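Local coordinates for kirola (PDB 4IGV), which is a kiwifruit allergen of the ripening-related, PR-10-like family and probably binds small hydrophobic ligands, at residues Phe20-Phe24 with Arg25-Tyr29; Met134-Cys137 with Ile138-Lys142. All coordinates share one frame; numbering follows the deposited sequence.

Contact 1: residues Phe20-Phe24 with Arg25-Tyr29; sequences FYEIF and RYRLY
The C-terminal end of helix 17-25, the first of the two short helices of the Bet v 1-like fold, unwinds here into the loop that leads to helix 30-34. The last regular turn is closed by Arg-25 N, which donates to Tyr-21 O at 2.8 Å. Beyond it Glu-22 O takes Tyr-26 N at 2.8 Å, with an N-H...O angle of 144°, and the bonds from Arg-27 N to Glu-22 O and Ile-23 O are both weak, consistent with a helix losing its regular pitch. A water donates to Phe-24 O and Arg-25 O. Arg-25 CB lies over one face of the Tyr-21 ring, toward the rim, 4.2 Å from the ring centroid and 18° off the normal, a CH-pi contact, with CD alongside CE2 and OH. With CG anti to the backbone N (chi1 -178°), the extended chain carries NE past the phenol to donate to Gly-50 O. The Tyr-21 hydroxyl bonds Ser-82 O. On the buried side Leu-28 CD1 meets Phe-24 CD2 at 3.5 Å. Phe-24 also packs against Trp-116, Val-103 and Ile-144, setting this helix end on strands 96-107 and 112-122 and on helix 131-145.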
# COMPACT_ATOMS: atom_id res chain seq x y z
N PHE A 20 -9.59 2.27 -8.40
CA PHE A 20 -8.70 1.95 -7.32
C PHE A 20 -7.33 1.59 -7.84
O PHE A 20 -6.30 2.03 -7.36
CB PHE A 20 -9.31 0.80 -6.51
CG PHE A 20 -8.79 0.72 -5.13
CD1 PHE A 20 -9.48 1.30 -4.10
CD2 PHE A 20 -7.57 0.09 -4.86
CE1 PHE A 20 -9.02 1.22 -2.78
CE2 PHE A 20 -7.07 -0.01 -3.57
CZ PHE A 20 -7.79 0.60 -2.51
N TYR A 21 -7.31 0.76 -8.89
CA TYR A 21 -6.03 0.43 -9.49
C TYR A 21 -5.35 1.62 -10.15
O TYR A 21 -4.13 1.75 -10.06
CB TYR A 21 -6.15 -0.74 -10.47
CG TYR A 21 -4.79 -1.31 -10.88
CD1 TYR A 21 -3.94 -1.89 -9.96
CD2 TYR A 21 -4.34 -1.20 -12.15
CE1 TYR A 21 -2.68 -2.38 -10.35
CE2 TYR A 21 -3.15 -1.67 -12.59
CZ TYR A 21 -2.28 -2.25 -11.70
OH TYR A 21 -1.06 -2.75 -12.12
N GLU A 22 -6.10 2.46 -10.80
CA GLU A 22 -5.56 3.71 -11.37
C GLU A 22 -4.81 4.48 -10.30
O GLU A 22 -3.70 5.02 -10.54
CB GLU A 22 -6.73 4.58 -11.88
CG GLU A 22 -6.36 6.04 -12.32
CD GLU A 22 -5.70 5.96 -13.63
OE1 GLU A 22 -5.59 4.81 -14.19
OE2 GLU A 22 -5.42 7.09 -14.15
N ILE A 23 -5.41 4.60 -9.13
CA ILE A 23 -4.79 5.32 -8.02
C ILE A 23 -3.49 4.66 -7.62
O ILE A 23 -2.45 5.30 -7.49
CB ILE A 23 -5.74 5.50 -6.82
CG1 ILE A 23 -6.91 6.36 -7.26
CG2 ILE A 23 -4.96 6.02 -5.57
CD1 ILE A 23 -8.12 6.28 -6.26
N PHE A 24 -3.51 3.37 -7.35
CA PHE A 24 -2.32 2.69 -6.85
C PHE A 24 -1.20 2.53 -7.84
O PHE A 24 -0.04 2.48 -7.46
CB PHE A 24 -2.70 1.37 -6.18
CG PHE A 24 -3.15 1.61 -4.74
CD1 PHE A 24 -4.41 1.95 -4.44
CD2 PHE A 24 -2.20 1.68 -3.74
CE1 PHE A 24 -4.75 2.24 -3.13
CE2 PHE A 24 -2.57 1.96 -2.42
CZ PHE A 24 -3.86 2.23 -2.15
N ARG A 25 -1.54 2.46 -9.12
CA ARG A 25 -0.55 2.38 -10.16
C ARG A 25 -0.09 3.76 -10.61
O ARG A 25 1.09 4.05 -10.50
CB ARG A 25 -1.02 1.56 -11.37
CG ARG A 25 0.05 1.45 -12.42
CD ARG A 25 -0.30 0.61 -13.62
NE ARG A 25 0.80 0.66 -14.58
CZ ARG A 25 0.75 0.19 -15.81
NH1 ARG A 25 -0.31 -0.47 -16.21
NH2 ARG A 25 1.81 0.25 -16.60
N TYR A 26 -0.99 4.59 -11.14
CA TYR A 26 -0.60 5.79 -11.81
C TYR A 26 -0.77 7.10 -11.03
O TYR A 26 -0.13 8.10 -11.39
CB TYR A 26 -1.41 5.92 -13.07
CG TYR A 26 -0.96 5.06 -14.22
CD1 TYR A 26 -1.79 4.11 -14.73
CD2 TYR A 26 0.24 5.31 -14.83
CE1 TYR A 26 -1.42 3.33 -15.84
CE2 TYR A 26 0.64 4.54 -15.93
CZ TYR A 26 -0.24 3.58 -16.40
OH TYR A 26 0.18 2.89 -17.56
N ARG A 27 -1.62 7.14 -10.03
CA ARG A 27 -1.92 8.42 -9.37
C ARG A 27 -1.90 8.27 -7.86
O ARG A 27 -2.79 8.75 -7.14
CB ARG A 27 -3.25 8.99 -9.87
CG ARG A 27 -3.35 9.18 -11.38
CD ARG A 27 -4.49 10.00 -11.87
NE ARG A 27 -4.37 11.39 -11.42
CZ ARG A 27 -5.36 12.27 -11.28
NH1 ARG A 27 -6.57 11.90 -11.58
NH2 ARG A 27 -5.13 13.51 -10.83
N LEU A 28 -0.80 7.73 -7.36
CA LEU A 28 -0.71 7.36 -5.96
C LEU A 28 -0.77 8.58 -5.05
O LEU A 28 -1.26 8.51 -3.91
CB LEU A 28 0.53 6.48 -5.71
CG LEU A 28 0.60 5.73 -4.37
CD1 LEU A 28 -0.57 4.77 -4.13
CD2 LEU A 28 1.93 5.00 -4.30
N TYR A 29 -0.31 9.71 -5.55
CA TYR A 29 -0.39 10.97 -4.85
C TYR A 29 -1.81 11.36 -4.42
O TYR A 29 -1.99 12.12 -3.47
CB TYR A 29 0.23 12.11 -5.63
CG TYR A 29 -0.31 12.27 -7.04
CD1 TYR A 29 -1.48 12.97 -7.26
CD2 TYR A 29 0.32 11.71 -8.14
CE1 TYR A 29 -1.98 13.11 -8.53
CE2 TYR A 29 -0.18 11.85 -9.40
CZ TYR A 29 -1.34 12.55 -9.60
OH TYR A 29 -1.82 12.69 -10.91
O HOH W 1 2.65 2.96 -8.41

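Contact 2: residues Met134-Cys137 with Ile138-Lys142; sequences MNFC and IEITK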
# COMPACT_ATOMS: atom_id res chain seq x y z
N MET A 134 -1.48 -3.33 8.52
CA MET A 134 -2.61 -3.85 7.74
C MET A 134 -3.89 -3.08 8.02
O MET A 134 -4.61 -2.72 7.09
CB MET A 134 -2.81 -5.35 7.97
CG MET A 134 -3.92 -5.92 7.13
SD MET A 134 -3.63 -5.82 5.33
CE MET A 134 -2.50 -7.17 5.12
N ASN A 135 -4.16 -2.77 9.28
CA ASN A 135 -5.33 -1.97 9.63
C ASN A 135 -5.27 -0.63 8.95
O ASN A 135 -6.27 -0.15 8.43
CB ASN A 135 -5.42 -1.77 11.15
CG ASN A 135 -5.69 -3.07 11.93
OD1 ASN A 135 -6.26 -4.02 11.39
ND2 ASN A 135 -5.29 -3.09 13.23
N PHE A 136 -4.09 -0.04 8.89
CA PHE A 136 -3.86 1.24 8.23
C PHE A 136 -4.21 1.19 6.75
O PHE A 136 -4.85 2.05 6.19
CB PHE A 136 -2.42 1.66 8.57
CG PHE A 136 -1.82 2.81 7.78
CD1 PHE A 136 -1.82 4.10 8.27
CD2 PHE A 136 -1.18 2.53 6.61
CE1 PHE A 136 -1.17 5.11 7.54
CE2 PHE A 136 -0.56 3.54 5.89
CZ PHE A 136 -0.60 4.83 6.38
N CYS A 137 -3.72 0.14 6.07
CA CYS A 137 -3.98 -0.06 4.66
C CYS A 137 -5.46 -0.26 4.38
O CYS A 137 -5.99 0.26 3.39
CB CYS A 137 -3.18 -1.23 4.13
SG CYS A 137 -1.37 -0.93 4.02
N ILE A 138 -6.13 -1.03 5.22
CA ILE A 138 -7.56 -1.24 5.05
C ILE A 138 -8.32 0.08 5.25
O ILE A 138 -9.28 0.36 4.55
CB ILE A 138 -8.07 -2.35 5.95
CG1 ILE A 138 -7.41 -3.69 5.53
CG2 ILE A 138 -9.60 -2.46 5.87
CD1 ILE A 138 -7.75 -4.15 4.15
N GLU A 139 -7.84 0.89 6.20
CA GLU A 139 -8.47 2.20 6.48
C GLU A 139 -8.35 3.08 5.27
O GLU A 139 -9.31 3.69 4.80
CB GLU A 139 -7.81 2.95 7.65
CG GLU A 139 -8.70 4.16 8.03
CD GLU A 139 -8.08 5.22 8.91
OE1 GLU A 139 -7.18 4.91 9.72
OE2 GLU A 139 -8.55 6.39 8.76
N ILE A 140 -7.14 3.15 4.74
CA ILE A 140 -6.89 3.91 3.51
C ILE A 140 -7.86 3.47 2.41
O ILE A 140 -8.46 4.30 1.73
CB ILE A 140 -5.44 3.83 3.04
CG1 ILE A 140 -4.57 4.63 4.01
CG2 ILE A 140 -5.33 4.36 1.60
CD1 ILE A 140 -3.09 4.33 3.79
N THR A 141 -8.03 2.15 2.27
CA THR A 141 -8.93 1.60 1.28
C THR A 141 -10.36 2.12 1.50
O THR A 141 -11.03 2.53 0.56
CB THR A 141 -8.92 0.06 1.35
OG1 THR A 141 -7.57 -0.40 1.13
CG2 THR A 141 -9.86 -0.58 0.34
N LYS A 142 -10.81 2.12 2.74
CA LYS A 142 -12.15 2.61 3.06
C LYS A 142 -12.31 4.11 2.83
O LYS A 142 -13.37 4.56 2.36
CB LYS A 142 -12.53 2.20 4.48
CG LYS A 142 -12.73 0.69 4.65
CD LYS A 142 -12.93 0.30 6.08
CE LYS A 142 -12.98 -1.19 6.23
NZ LYS A 142 -13.15 -1.53 7.68
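Phe-136 and Ile-140, one turn apart, make the closest apolar contact between the two segments. The methyl CD1 of Ile-140 lies over one face of the Phe-136 ring, 3.8 Å from its centroid and 30° off the normal, which meets the geometry of a CH-pi contact. It is displaced toward the CE2-CZ side, with CE2 nearest at 3.4 Å. Phe-136 chi1 of 167° sets the ring on the carbonyl side of its own residue, and Ile-140, extended at chi2, reaches back to it. A looser apolar approach, Met-134 SD to Ile-138 CG1 at 4.3 Å on another side of the helix, holds for one of two modelled conformers of Ile-138 and is doubtful.

These residues belong to helix 131-145, the long C-terminal helix that the curved antiparallel sheet of the Bet v 1-like fold wraps around. Met-134 and Ile-138 pack on strand 4-12 and on Trp-116 of strand 112-122, whereas Phe-136 and Ile-140 turn to Ile-39 and Asn-38, and the Phe-136 ring also meets Tyr-60.

Among the polar interactions, regular i to i+4 backbone bonds run through the segments; Ile-140 N to Phe-136 O is nearly straight, at 171°. Cys-137 O is gripped twice, by Thr-141 N at 3.0 Å and by Thr-141 OG1 at 2.8 Å, the two donors arriving from opposite faces of the carbonyl plane. OG1 donates to this carbonyl and also accepts from Trp-116 NE1, which can only donate, tying the helix to strand 112-122.

Contact 2 is the more buried of the two and lies mid-helix, where every i to i+4 bond across its segments is sound; contact 1 is partly buried, at a helix end where bonds weaken and water takes over carbonyls. Both use a CH-pi contact four residues apart, but the donor is an arginine methylene at contact 1 and an isoleucine methyl at contact 2. Their centres are about 15 Å apart, yet they touch directly: Phe-20 CE1 packs on Thr-141 CG2 at 3.7 Å. Trp-116 is a common neighbour of both contacts, so helices 17-25 and 131-145 share one residue of strand 112-122.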